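Local atomic coordinates of polysialic acid O-acetyltransferase (Escherichia coli, PDB entry 3JQY), a protein that catalyses the transfer of acetyl groups from acetyl-CoA to O7 or O9 of the sialic acid residues in capsular polysialic acid. Residues Ser32-Gly37 and Lys54-Gly59; Asn40-Gly45 and Leu64-Asp69; Asn58-Lys63 and Arg80-Tyr85; Arg73-Ile78 and Gly96-Thr101; Ser104-Gly109 and Val120-Cys125. All coordinates share one frame; numbering follows the deposited sequence. Where two conformers were deposited one is given.

Contact 1 (Ser32-Gly37 and Lys54-Gly59)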
# COMPACT_ATOMS: atom_id res chain seq x y z
N SER B 32 -2.11 29.75 -2.65
CA SER B 32 -3.02 30.39 -1.71
C SER B 32 -2.30 30.39 -0.38
O SER B 32 -1.67 29.40 -0.01
CB SER B 32 -4.34 29.64 -1.62
OG SER B 32 -4.16 28.35 -1.06
N VAL B 33 -2.38 31.50 0.35
CA VAL B 33 -1.69 31.60 1.62
C VAL B 33 -2.68 31.91 2.72
O VAL B 33 -3.50 32.82 2.59
CB VAL B 33 -0.61 32.69 1.59
CG1 VAL B 33 0.09 32.77 2.94
CG2 VAL B 33 0.40 32.40 0.48
N ASP B 34 -2.62 31.14 3.80
CA ASP B 34 -3.44 31.40 4.97
C ASP B 34 -2.55 31.49 6.20
O ASP B 34 -1.80 30.57 6.51
CB ASP B 34 -4.49 30.30 5.16
CG ASP B 34 -5.45 30.61 6.28
OD1 ASP B 34 -5.93 31.76 6.35
OD2 ASP B 34 -5.72 29.70 7.09
N ASP B 35 -2.63 32.60 6.92
CA ASP B 35 -1.71 32.86 8.02
C ASP B 35 -2.48 33.18 9.29
O ASP B 35 -3.16 34.20 9.38
CB ASP B 35 -0.78 34.01 7.63
CG ASP B 35 0.35 34.21 8.63
OD1 ASP B 35 0.27 33.65 9.74
OD2 ASP B 35 1.31 34.94 8.30
N ASN B 36 -2.38 32.29 10.28
CA ASN B 36 -3.07 32.47 11.55
C ASN B 36 -2.15 32.92 12.69
O ASN B 36 -2.59 33.02 13.83
CB ASN B 36 -3.78 31.18 11.97
CG ASN B 36 -4.80 30.73 10.96
OD1 ASN B 36 -5.21 31.49 10.08
ND2 ASN B 36 -5.24 29.48 11.08
N GLY B 37 -0.89 33.19 12.37
CA GLY B 37 0.09 33.55 13.38
C GLY B 37 0.82 34.84 13.07
O GLY B 37 0.46 35.56 12.15
N LYS B 54 -0.67 25.43 -1.76
CA LYS B 54 -1.17 26.07 -0.55
C LYS B 54 -0.13 26.12 0.56
O LYS B 54 0.63 25.18 0.75
CB LYS B 54 -2.42 25.33 -0.06
CG LYS B 54 -3.59 25.39 -1.04
CD LYS B 54 -4.42 24.10 -1.02
CE LYS B 54 -4.91 23.76 0.38
NZ LYS B 54 -5.65 24.88 1.02
N VAL B 55 -0.09 27.24 1.28
CA VAL B 55 0.70 27.33 2.50
C VAL B 55 -0.22 27.77 3.63
O VAL B 55 -1.03 28.69 3.48
CB VAL B 55 1.90 28.28 2.35
CG1 VAL B 55 1.45 29.67 1.96
CG2 VAL B 55 2.71 28.33 3.65
N GLN B 56 -0.11 27.07 4.75
CA GLN B 56 -0.94 27.32 5.92
C GLN B 56 -0.02 27.51 7.11
O GLN B 56 0.72 26.60 7.48
CB GLN B 56 -1.87 26.13 6.17
CG GLN B 56 -2.71 26.23 7.42
CD GLN B 56 -3.89 27.15 7.26
OE1 GLN B 56 -4.68 27.00 6.32
NE2 GLN B 56 -4.04 28.10 8.17
N PHE B 57 -0.05 28.70 7.71
CA PHE B 57 0.73 28.97 8.91
C PHE B 57 -0.18 28.89 10.12
O PHE B 57 -1.00 29.78 10.34
CB PHE B 57 1.34 30.38 8.86
CG PHE B 57 2.40 30.58 7.79
CD1 PHE B 57 3.68 30.08 7.96
CD2 PHE B 57 2.12 31.31 6.65
CE1 PHE B 57 4.66 30.28 7.01
CE2 PHE B 57 3.09 31.51 5.68
CZ PHE B 57 4.36 31.00 5.86
N ASN B 58 -0.06 27.82 10.90
CA ASN B 58 -0.81 27.67 12.15
C ASN B 58 0.14 27.83 13.33
O ASN B 58 0.24 26.95 14.19
CB ASN B 58 -1.48 26.30 12.24
CG ASN B 58 -2.66 26.15 11.29
OD1 ASN B 58 -3.29 27.13 10.90
ND2 ASN B 58 -2.96 24.91 10.92
N GLY B 59 0.85 28.95 13.37
CA GLY B 59 1.84 29.21 14.39
C GLY B 59 2.63 30.46 14.05
O GLY B 59 2.30 31.17 13.10
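Asp34 and Gln56 both start out with CG anti to the backbone N (chi1 -174° and 176°), which lays the two side chains side by side on one face of a parallel strand pair; a bend at chi2 of the glutamine then turns CD back toward Asp34, and the amide ends beside the carboxylate. Gln56 NE2 donates to Asp34 OD2 at 2.6 Å, reaching the anti side of that oxygen from somewhat out of the carboxylate plane, with the two flat groups turned 74° apart. The same NE2 makes a weak bond to Asn58 OD1. An alanine in place of Gln56 would probably leave the Asp34 carboxylate without this neutral donor and let the Asn58 amide turn more freely.

On the other face the residues are mostly apolar. Val33 CG2 is pressed to 3.3 Å from Val55 CG1, a tight carbon contact, while Val55 CG2 lies 3.7 Å above one face of the Phe57 ring, toward its rim. Val33 CG1 lies 4.3 Å from Phe57 CE2, at the ring edge. Flat Phe57 and branched Val55 suit this buried side.

Four backbone bonds tie the strands, among them Phe57 N to Asp34 O at 2.8 Å. Beyond them Asp35 OD1 takes the N-H of Gly37 at 2.9 Å, an Asx turn that starts the corner. Any CB on Gly37 would collide with Gly59 O, which its CA approaches at 3.3 Å.

Strand 53-58 lies between strand 31-35 and strand 71-80, and the Phe57 ring continues inward to meet that of Phe79, nearly parallel to it.

Contact 2 (Asn40-Gly45 and Leu64-Asp69)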
# COMPACT_ATOMS: atom_id res chain seq x y z
N ASN B 40 5.44 35.29 10.50
CA ASN B 40 5.65 34.29 9.45
C ASN B 40 6.16 34.89 8.15
O ASN B 40 5.80 36.01 7.79
CB ASN B 40 4.37 33.50 9.20
CG ASN B 40 3.92 32.73 10.43
OD1 ASN B 40 2.76 32.82 10.84
ND2 ASN B 40 4.83 31.99 11.02
N VAL B 41 6.98 34.13 7.42
CA VAL B 41 7.56 34.61 6.18
C VAL B 41 7.48 33.56 5.07
O VAL B 41 7.82 32.41 5.28
CB VAL B 41 9.04 35.00 6.38
CG1 VAL B 41 9.68 35.33 5.06
CG2 VAL B 41 9.14 36.18 7.35
N PHE B 42 7.00 33.98 3.91
CA PHE B 42 6.97 33.13 2.73
C PHE B 42 7.76 33.86 1.65
O PHE B 42 7.37 34.96 1.24
CB PHE B 42 5.52 32.89 2.30
CG PHE B 42 5.36 32.12 1.01
CD1 PHE B 42 6.29 31.17 0.63
CD2 PHE B 42 4.25 32.32 0.20
CE1 PHE B 42 6.12 30.45 -0.55
CE2 PHE B 42 4.09 31.61 -0.98
CZ PHE B 42 5.02 30.67 -1.34
N VAL B 43 8.88 33.29 1.24
CA VAL B 43 9.69 33.85 0.16
C VAL B 43 9.62 32.91 -1.02
O VAL B 43 10.01 31.74 -0.91
CB VAL B 43 11.15 34.04 0.59
CG1 VAL B 43 11.97 34.61 -0.56
CG2 VAL B 43 11.24 34.93 1.82
N CYS B 44 9.11 33.39 -2.15
CA CYS B 44 8.86 32.52 -3.29
C CYS B 44 9.47 33.10 -4.56
O CYS B 44 9.18 34.24 -4.93
CB CYS B 44 7.36 32.32 -3.47
SG CYS B 44 6.93 30.95 -4.57
N GLY B 45 10.30 32.30 -5.22
CA GLY B 45 10.94 32.72 -6.46
C GLY B 45 10.02 32.63 -7.66
O GLY B 45 8.81 32.47 -7.54
N LEU B 64 8.94 29.72 5.05
CA LEU B 64 8.93 28.89 3.85
C LEU B 64 9.70 29.61 2.76
O LEU B 64 9.39 30.76 2.43
CB LEU B 64 7.49 28.64 3.38
CG LEU B 64 7.33 27.98 2.01
CD1 LEU B 64 8.00 26.62 1.98
CD2 LEU B 64 5.86 27.86 1.62
N ILE B 65 10.69 28.93 2.20
CA ILE B 65 11.49 29.46 1.10
C ILE B 65 11.39 28.50 -0.08
O ILE B 65 11.71 27.32 0.05
CB ILE B 65 12.98 29.54 1.47
CG1 ILE B 65 13.20 30.51 2.62
CG2 ILE B 65 13.82 29.92 0.23
CD1 ILE B 65 14.56 30.35 3.26
N ILE B 66 10.93 29.00 -1.22
CA ILE B 66 10.92 28.19 -2.43
C ILE B 66 11.68 28.95 -3.50
O ILE B 66 11.33 30.09 -3.82
CB ILE B 66 9.49 27.91 -2.92
CG1 ILE B 66 8.64 27.28 -1.81
CG2 ILE B 66 9.51 27.03 -4.17
CD1 ILE B 66 7.23 26.92 -2.22
N GLU B 67 12.71 28.33 -4.06
CA GLU B 67 13.61 29.05 -4.96
C GLU B 67 13.10 29.15 -6.40
O GLU B 67 12.07 28.58 -6.74
CB GLU B 67 15.02 28.44 -4.90
CG GLU B 67 15.59 28.44 -3.47
CD GLU B 67 17.03 27.97 -3.40
OE1 GLU B 67 17.57 27.53 -4.44
OE2 GLU B 67 17.63 28.05 -2.30
N ASP B 68 13.82 29.92 -7.21
CA ASP B 68 13.49 30.06 -8.63
C ASP B 68 13.47 28.70 -9.31
O ASP B 68 14.22 27.78 -8.92
CB ASP B 68 14.53 30.94 -9.33
CG ASP B 68 14.34 32.43 -9.08
OD1 ASP B 68 13.31 32.84 -8.51
OD2 ASP B 68 15.25 33.21 -9.47
N ASP B 69 12.62 28.57 -10.32
CA ASP B 69 12.58 27.40 -11.20
C ASP B 69 12.18 26.09 -10.54
O ASP B 69 12.42 25.02 -11.08
CB ASP B 69 13.91 27.25 -11.93
CG ASP B 69 14.21 28.45 -12.82
OD1 ASP B 69 13.25 29.03 -13.35
OD2 ASP B 69 15.40 28.79 -12.98
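Leu64 O takes one true hydrogen bond, nearly straight, from Val43 N at 2.8 Å, and two weaker C-H contacts from Phe42. Phe42 CA lies 3.4 Å from Leu64 O in a CA-H...O contact; the oxygen is also 3.6 Å from Phe42 CD1, in the ring plane at its edge.

Phe42 CG stands anti to the backbone N (chi1 175°), which starts the side chain off beside that of Leu64, pointing the same way. Leu64 CD2 comes to 3.4 Å from Phe42 CE1, and Ile66 CD1 lies 4.1 Å from Phe42 CE1, at the ring edge. An alanine in place of Phe42 would probably open a gap beside Leu64 and Ile66 and take from Phe31 one of its neighbours, the ring it meets.

Past the strand, Gly45 N bonds to Ile66 O at 2.8 Å. Asp68 OD1 lies 3.1 Å from Gly45 CA, where a CB would clash, and also accepts from Asp46 N.

Strand 41-44 is outermost in its sheet within the chain. Its outward backbone groups are met by side chains of the N-terminal repeats: Ser23 OG bonds to Phe42 N and Asp22 to Cys44 N. The chemistry is thus divided, with oily side chains filling the coil and polar ones closing the edge.

Contact 3 (Asn58-Lys63 and Arg80-Tyr85)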
# COMPACT_ATOMS: atom_id res chain seq x y z
N ASN B 58 -0.06 27.82 10.90
CA ASN B 58 -0.81 27.67 12.15
C ASN B 58 0.14 27.83 13.33
O ASN B 58 0.24 26.95 14.19
CB ASN B 58 -1.48 26.30 12.24
CG ASN B 58 -2.66 26.15 11.29
OD1 ASN B 58 -3.29 27.13 10.90
ND2 ASN B 58 -2.96 24.91 10.92
N GLY B 59 0.85 28.95 13.37
CA GLY B 59 1.84 29.21 14.39
C GLY B 59 2.63 30.46 14.05
O GLY B 59 2.30 31.17 13.10
N ASN B 60 3.68 30.72 14.81
CA ASN B 60 4.45 31.96 14.67
C ASN B 60 5.89 31.74 14.25
O ASN B 60 6.48 30.68 14.50
CB ASN B 60 4.44 32.71 16.00
CG ASN B 60 3.05 32.86 16.58
OD1 ASN B 60 2.09 33.13 15.86
ND2 ASN B 60 2.93 32.67 17.90
N ASN B 61 6.47 32.76 13.61
CA ASN B 61 7.90 32.78 13.32
C ASN B 61 8.35 31.59 12.49
O ASN B 61 9.44 31.05 12.71
CB ASN B 61 8.71 32.86 14.61
CG ASN B 61 8.37 34.11 15.42
OD1 ASN B 61 8.32 34.07 16.64
ND2 ASN B 61 8.12 35.20 14.72
N ASN B 62 7.51 31.20 11.54
CA ASN B 62 7.86 30.14 10.59
C ASN B 62 8.40 30.75 9.31
O ASN B 62 8.16 31.91 9.02
CB ASN B 62 6.62 29.32 10.26
CG ASN B 62 6.00 28.68 11.48
OD1 ASN B 62 4.93 29.07 11.93
ND2 ASN B 62 6.68 27.68 12.02
N LYS B 63 9.14 29.95 8.55
CA LYS B 63 9.63 30.42 7.26
C LYS B 63 9.53 29.34 6.18
O LYS B 63 9.97 28.21 6.38
CB LYS B 63 11.07 30.92 7.36
CG LYS B 63 11.53 31.71 6.12
CD LYS B 63 12.90 32.35 6.33
CE LYS B 63 13.32 33.18 5.12
NZ LYS B 63 14.66 33.79 5.33
N ARG B 80 2.78 23.86 11.80
CA ARG B 80 2.10 23.73 13.10
C ARG B 80 3.05 24.18 14.21
O ARG B 80 4.15 23.66 14.34
CB ARG B 80 1.66 22.28 13.33
CG ARG B 80 0.73 21.73 12.26
CD ARG B 80 0.05 20.45 12.74
NE ARG B 80 -0.50 19.65 11.65
CZ ARG B 80 -1.64 19.93 11.02
NH1 ARG B 80 -2.35 21.00 11.36
NH2 ARG B 80 -2.06 19.14 10.04
N GLY B 81 2.63 25.15 15.00
CA GLY B 81 3.51 25.66 16.02
C GLY B 81 4.52 26.63 15.44
O GLY B 81 4.32 27.16 14.35
N ASP B 82 5.63 26.82 16.15
CA ASP B 82 6.52 27.95 15.90
C ASP B 82 7.92 27.53 15.45
O ASP B 82 8.36 26.40 15.70
CB ASP B 82 6.68 28.79 17.17
CG ASP B 82 5.36 29.16 17.81
OD1 ASP B 82 4.32 29.19 17.11
OD2 ASP B 82 5.35 29.43 19.03
N ASN B 83 8.61 28.46 14.80
CA ASN B 83 10.03 28.32 14.51
C ASN B 83 10.35 27.16 13.58
O ASN B 83 11.44 26.58 13.65
CB ASN B 83 10.83 28.19 15.81
CG ASN B 83 10.60 29.36 16.75
OD1 ASN B 83 10.69 30.51 16.35
ND2 ASN B 83 10.29 29.06 18.01
N ASN B 84 9.40 26.80 12.72
CA ASN B 84 9.62 25.82 11.67
C ASN B 84 10.25 26.46 10.44
O ASN B 84 10.13 27.67 10.24
CB ASN B 84 8.30 25.17 11.24
CG ASN B 84 7.61 24.44 12.37
OD1 ASN B 84 8.03 23.37 12.79
ND2 ASN B 84 6.52 25.01 12.86
N TYR B 85 10.90 25.65 9.61
CA TYR B 85 11.65 26.14 8.45
C TYR B 85 11.54 25.10 7.35
O TYR B 85 11.83 23.92 7.57
CB TYR B 85 13.12 26.31 8.84
CG TYR B 85 14.07 26.76 7.74
CD1 TYR B 85 14.24 28.10 7.45
CD2 TYR B 85 14.82 25.83 7.03
CE1 TYR B 85 15.12 28.52 6.46
CE2 TYR B 85 15.70 26.23 6.04
CZ TYR B 85 15.84 27.57 5.75
OH TYR B 85 16.72 27.95 4.76
O HOH W 1 11.94 29.74 11.28
O HOH W 2 12.32 31.65 14.28
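Gly59-Asn62 and Gly81-Asn84 form stacked corner turns of a left-handed beta-helix, each joining a strand of one sheet to a strand of the next. Gly81 N donates to Asn58 O at 3.1 Å, standing above the carbonyl plane, which shows that the regular strand ladder is already giving way. Gly81 combines a positive phi with an extended psi (80°/-159°), where a CB would jam against the preceding carbonyl O. Gly59 is fixed by its neighbour instead: its CA lies 3.2 Å from Gly81 O, and a CB would run into that oxygen.

Next along the turn, Asp82 puts its carboxylate beside the amide of Asn60, the two planes only 21° apart. Asp82 OD1 accepts the N-H of Asn60 at 2.8 Å, from above the carboxylate plane. The pattern recurs one coil earlier, where Asn60 OD1 accepts from Ser38 N. Such repetition from coil to coil is what a beta-helix makes possible, since equivalent residues of successive turns lie over one another.

Asn61 and Asn83 both adopt left-handed backbone angles, which asparagine tolerates well, and Asn83 N bonds to Asn60 O. A water donates to Asn61 O and, at 2.9 Å, to Asn84 O; a second donates to Asn83 OD1 at 2.9 Å and only weakly to Asn61 O.

Asn84 braces its own turn, ND2 giving a bond to Arg80 O at 3.1 Å while OD1 accepts from Ser104 N. Where strand pairing resumes, Lys63 N reaches Asn84 O, and the Tyr85 ring brings CD1 to 4.2 Å from Lys63 CB.

Contact 4 (Arg73-Ile78 and Gly96-Thr101)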
# COMPACT_ATOMS: atom_id res chain seq x y z
N ARG B 73 3.31 21.48 -7.83
CA ARG B 73 1.96 21.15 -8.29
C ARG B 73 1.21 20.38 -7.22
O ARG B 73 1.65 19.32 -6.76
CB ARG B 73 2.02 20.37 -9.61
CG ARG B 73 2.71 21.15 -10.73
CD ARG B 73 2.95 20.30 -11.96
NE ARG B 73 1.70 19.90 -12.61
CZ ARG B 73 1.02 20.66 -13.46
NH1 ARG B 73 1.44 21.89 -13.76
NH2 ARG B 73 -0.10 20.20 -14.00
N TRP B 74 0.07 20.94 -6.81
CA TRP B 74 -0.71 20.38 -5.70
C TRP B 74 0.16 20.16 -4.47
O TRP B 74 0.06 19.15 -3.79
CB TRP B 74 -1.43 19.10 -6.12
CG TRP B 74 -2.52 19.40 -7.08
CD1 TRP B 74 -3.78 19.85 -6.78
CD2 TRP B 74 -2.46 19.32 -8.51
NE1 TRP B 74 -4.50 20.04 -7.93
CE2 TRP B 74 -3.71 19.72 -9.00
CE3 TRP B 74 -1.46 18.93 -9.41
CZ2 TRP B 74 -4.00 19.74 -10.37
CZ3 TRP B 74 -1.75 18.96 -10.76
CH2 TRP B 74 -3.01 19.36 -11.23
N LEU B 75 1.02 21.14 -4.19
CA LEU B 75 1.81 21.12 -2.98
C LEU B 75 1.07 21.86 -1.86
O LEU B 75 0.56 22.96 -2.08
CB LEU B 75 3.16 21.80 -3.23
CG LEU B 75 4.02 22.03 -1.99
CD1 LEU B 75 4.52 20.71 -1.45
CD2 LEU B 75 5.18 22.96 -2.32
N THR B 76 1.00 21.24 -0.68
CA THR B 76 0.46 21.89 0.51
C THR B 76 1.53 21.84 1.59
O THR B 76 2.05 20.77 1.90
CB THR B 76 -0.80 21.17 1.04
OG1 THR B 76 -1.81 21.14 0.02
CG2 THR B 76 -1.37 21.89 2.27
N VAL B 77 1.89 23.00 2.12
CA VAL B 77 2.85 23.09 3.22
C VAL B 77 2.12 23.63 4.44
O VAL B 77 1.59 24.74 4.41
CB VAL B 77 4.03 24.02 2.88
CG1 VAL B 77 5.03 24.01 4.00
CG2 VAL B 77 4.69 23.59 1.57
N ILE B 78 2.08 22.83 5.50
CA ILE B 78 1.40 23.24 6.72
C ILE B 78 2.41 23.42 7.84
O ILE B 78 3.23 22.54 8.09
CB ILE B 78 0.34 22.21 7.15
CG1 ILE B 78 -0.68 22.02 6.04
CG2 ILE B 78 -0.33 22.66 8.45
CD1 ILE B 78 -1.69 20.93 6.32
N GLY B 96 2.51 17.02 -3.23
CA GLY B 96 2.22 16.38 -1.96
C GLY B 96 2.06 17.28 -0.76
O GLY B 96 1.75 18.47 -0.88
N ASP B 97 2.26 16.70 0.42
CA ASP B 97 1.98 17.39 1.67
C ASP B 97 3.20 17.40 2.57
O ASP B 97 3.72 16.35 2.92
CB ASP B 97 0.83 16.69 2.39
CG ASP B 97 -0.48 16.80 1.64
OD1 ASP B 97 -0.94 15.78 1.09
OD2 ASP B 97 -1.04 17.91 1.57
N ILE B 98 3.64 18.60 2.94
CA ILE B 98 4.74 18.74 3.89
C ILE B 98 4.21 19.38 5.16
O ILE B 98 3.71 20.50 5.13
CB ILE B 98 5.86 19.63 3.34
CG1 ILE B 98 6.46 19.03 2.07
CG2 ILE B 98 6.93 19.83 4.40
CD1 ILE B 98 7.49 19.94 1.40
N VAL B 99 4.31 18.68 6.28
CA VAL B 99 3.88 19.23 7.56
C VAL B 99 5.08 19.41 8.48
O VAL B 99 5.74 18.43 8.84
CB VAL B 99 2.79 18.36 8.22
CG1 VAL B 99 2.29 18.99 9.52
CG2 VAL B 99 1.64 18.14 7.24
N ALA B 100 5.36 20.66 8.84
CA ALA B 100 6.49 21.02 9.71
C ALA B 100 5.94 21.43 11.06
O ALA B 100 5.24 22.44 11.17
CB ALA B 100 7.31 22.16 9.09
N THR B 101 6.26 20.66 12.09
CA THR B 101 5.56 20.75 13.36
C THR B 101 6.50 21.04 14.51
O THR B 101 7.51 20.36 14.70
CB THR B 101 4.82 19.42 13.67
OG1 THR B 101 3.82 19.18 12.68
CG2 THR B 101 4.16 19.48 15.04
O HOH W 3 -1.30 18.60 -1.43
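Thr76 and Ile78 are hydrogen-bonded to Gly96, Ile98 and Ala100 through a parallel backbone ladder. Thr76 N bonds to Gly96 O and Ile98 N to Thr76 O, each at 2.9 Å; Ile78 N then takes Ile98 O, and its own carbonyl receives Ala100 N. At the corner the pattern weakens: Gly96 N reaches Trp74 O at a longer 3.3 Å, lying 45° above the carbonyl plane. Glycine suits this corner because at its backbone angles, positive phi with extended psi, a CB would jam against the preceding carbonyl O.

The polar side chains meet on one face. Thr76 and Asp97 run side by side, with Asp97 OD2 packed 3.3 Å from Thr76 CB. Thr76 OG1, anti to the carbonyl carbon (chi1 -58°), bonds at 3.0 Å to a water that also lies within bonding distance of Trp74 O and Asp97 OD2, joining corner and strands. Further along that face, Ile78 CB touches Val99 CG2 at 4.3 Å.

The buried face is wholly aliphatic. Leu75 CD1 crosses to 4.2 Å from Ile98 CD1 and also lies 3.6 Å from Gly96 O, while Val77 CG2 rests loosely against Ile98 CB. Beta-branched residues fit these extended strands.

Aligned parallel strands from successive coils, stacked with their aliphatic side chains turned inward, are typical of the left-handed beta-helix of hexapeptide-repeat transferases.

Contact 5 (Ser104-Gly109 and Val120-Cys125)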
# COMPACT_ATOMS: atom_id res chain seq x y z
N SER B 104 10.38 22.16 13.41
CA SER B 104 11.03 21.22 12.52
C SER B 104 11.64 21.94 11.31
O SER B 104 11.23 23.05 10.97
CB SER B 104 10.03 20.17 12.04
OG SER B 104 9.56 19.37 13.12
N LYS B 105 12.61 21.30 10.68
CA LYS B 105 13.21 21.79 9.45
C LYS B 105 13.03 20.75 8.35
O LYS B 105 13.32 19.57 8.54
CB LYS B 105 14.71 22.06 9.64
CG LYS B 105 15.03 23.11 10.67
CD LYS B 105 16.53 23.42 10.66
CE LYS B 105 17.01 23.98 11.99
NZ LYS B 105 16.36 25.28 12.32
N VAL B 106 12.54 21.18 7.19
CA VAL B 106 12.39 20.27 6.06
C VAL B 106 13.11 20.93 4.90
O VAL B 106 12.80 22.07 4.56
CB VAL B 106 10.92 20.01 5.71
CG1 VAL B 106 10.80 19.12 4.48
CG2 VAL B 106 10.20 19.36 6.90
N ILE B 107 14.08 20.24 4.33
CA ILE B 107 14.89 20.78 3.25
C ILE B 107 14.88 19.81 2.08
O ILE B 107 15.07 18.62 2.25
CB ILE B 107 16.36 20.99 3.68
CG1 ILE B 107 16.45 21.77 4.99
CG2 ILE B 107 17.15 21.68 2.56
CD1 ILE B 107 15.74 23.10 4.97
N ILE B 108 14.66 20.35 0.88
CA ILE B 108 14.67 19.54 -0.33
C ILE B 108 15.68 20.15 -1.31
O ILE B 108 15.57 21.31 -1.68
CB ILE B 108 13.28 19.50 -0.94
CG1 ILE B 108 12.30 18.86 0.06
CG2 ILE B 108 13.30 18.74 -2.27
CD1 ILE B 108 10.86 18.88 -0.38
N GLY B 109 16.66 19.35 -1.72
CA GLY B 109 17.79 19.84 -2.49
C GLY B 109 17.51 20.13 -3.95
O GLY B 109 16.40 19.94 -4.45
N VAL B 120 5.34 14.37 4.23
CA VAL B 120 6.35 14.49 5.28
C VAL B 120 5.69 14.75 6.62
O VAL B 120 4.85 15.64 6.74
CB VAL B 120 7.36 15.62 5.00
CG1 VAL B 120 8.31 15.78 6.18
CG2 VAL B 120 8.14 15.33 3.72
N VAL B 121 6.07 13.96 7.63
CA VAL B 121 5.54 14.09 8.99
C VAL B 121 6.70 14.39 9.94
O VAL B 121 7.69 13.67 9.94
CB VAL B 121 4.88 12.77 9.45
CG1 VAL B 121 4.25 12.93 10.82
CG2 VAL B 121 3.86 12.30 8.42
N THR B 122 6.58 15.43 10.76
CA THR B 122 7.65 15.79 11.69
C THR B 122 7.12 16.09 13.09
O THR B 122 5.92 16.16 13.31
CB THR B 122 8.39 17.05 11.22
OG1 THR B 122 7.46 18.14 11.13
CG2 THR B 122 9.05 16.84 9.87
N ASP B 123 8.05 16.27 14.02
CA ASP B 123 7.74 16.79 15.35
C ASP B 123 9.04 17.20 16.02
O ASP B 123 9.77 16.36 16.55
CB ASP B 123 7.01 15.74 16.19
CG ASP B 123 6.58 16.27 17.55
OD1 ASP B 123 6.83 17.46 17.84
OD2 ASP B 123 5.98 15.50 18.33
N LYS B 124 9.33 18.50 15.97
CA LYS B 124 10.58 19.05 16.49
C LYS B 124 11.76 18.21 16.01
O LYS B 124 12.60 17.78 16.80
CB LYS B 124 10.56 19.13 18.02
CG LYS B 124 11.73 19.92 18.60
CD LYS B 124 11.54 20.24 20.08
CE LYS B 124 11.04 21.67 20.29
NZ LYS B 124 9.64 21.90 19.85
N CYS B 125 11.81 17.98 14.70
CA CYS B 125 12.91 17.22 14.12
C CYS B 125 13.13 17.64 12.67
O CYS B 125 12.50 18.56 12.17
CB CYS B 125 12.66 15.71 14.24
SG CYS B 125 11.27 15.10 13.29
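Ser104 lays its CB 3.0 Å from Cys125 O and turns its hydroxyl into the bend formed by Thr122 to Cys125. With OG anti to the carbonyl carbon and beside the backbone N (chi1 -65°), it accepts the N-H of Cys125 at 3.1 Å in a nearly straight bond (169°), and is also bonded to Thr101 O. A serine fits here because a small hydroxyl can enter a buried corner and serve two backbone groups at once.

Just past it Lys105 N donates to Cys125 O at 3.1 Å, so Cys125 is held through both its N-H and its carbonyl. Within the bend, Asp123 N points at Cys125 SG from 3.5 Å, a long but straight bond within the turn. Lys124, at the tip, has left-handed backbone angles and sends NZ back to Lys102 O.

The apolar part is small. Val106 CG2 lies 4.1 Å from Val120 CG1 and equally far from Thr122 CG2; the two valine side chains pass alongside, running opposite ways. Thr122 plays both parts, its methyl facing Val106 while OG1 bonds to Val99 O and Thr101 N, two backbone groups that satisfy its polarity.

The Cys125 side chain is about 7 Å from that of Lys180, a probable acetyl-CoA ligand by analogy with relatives. Strand 105-108 runs between strands 85-88 and 126-129, whereas strand 119-121 lies between 97-101 and 139-142, so the contact joins two different sheets across a corner of the beta-helix.

The five contacts climb the left-handed beta-helix from its N-terminal end; contact 1 is centred 21 Å from the chain centre, contact 5 only 8 Å. Contacts 1 and 4 lie in one parallel sheet, 11 Å apart, where strand 53-58 bonds to strand 71-80. Contact 2 belongs to a second sheet, and contact 3 stacks the turns that lead from the first sheet to the second. Contacts 1 and 2 alternate along the chain, as do 2 and 3 and 3 and 4, whereas contact 5 follows them all. It bridges both sheets, and Asn84 of contact 3 bonds to its Ser104. The coils thus form one continuous stack approaching the probable acetyl-CoA site.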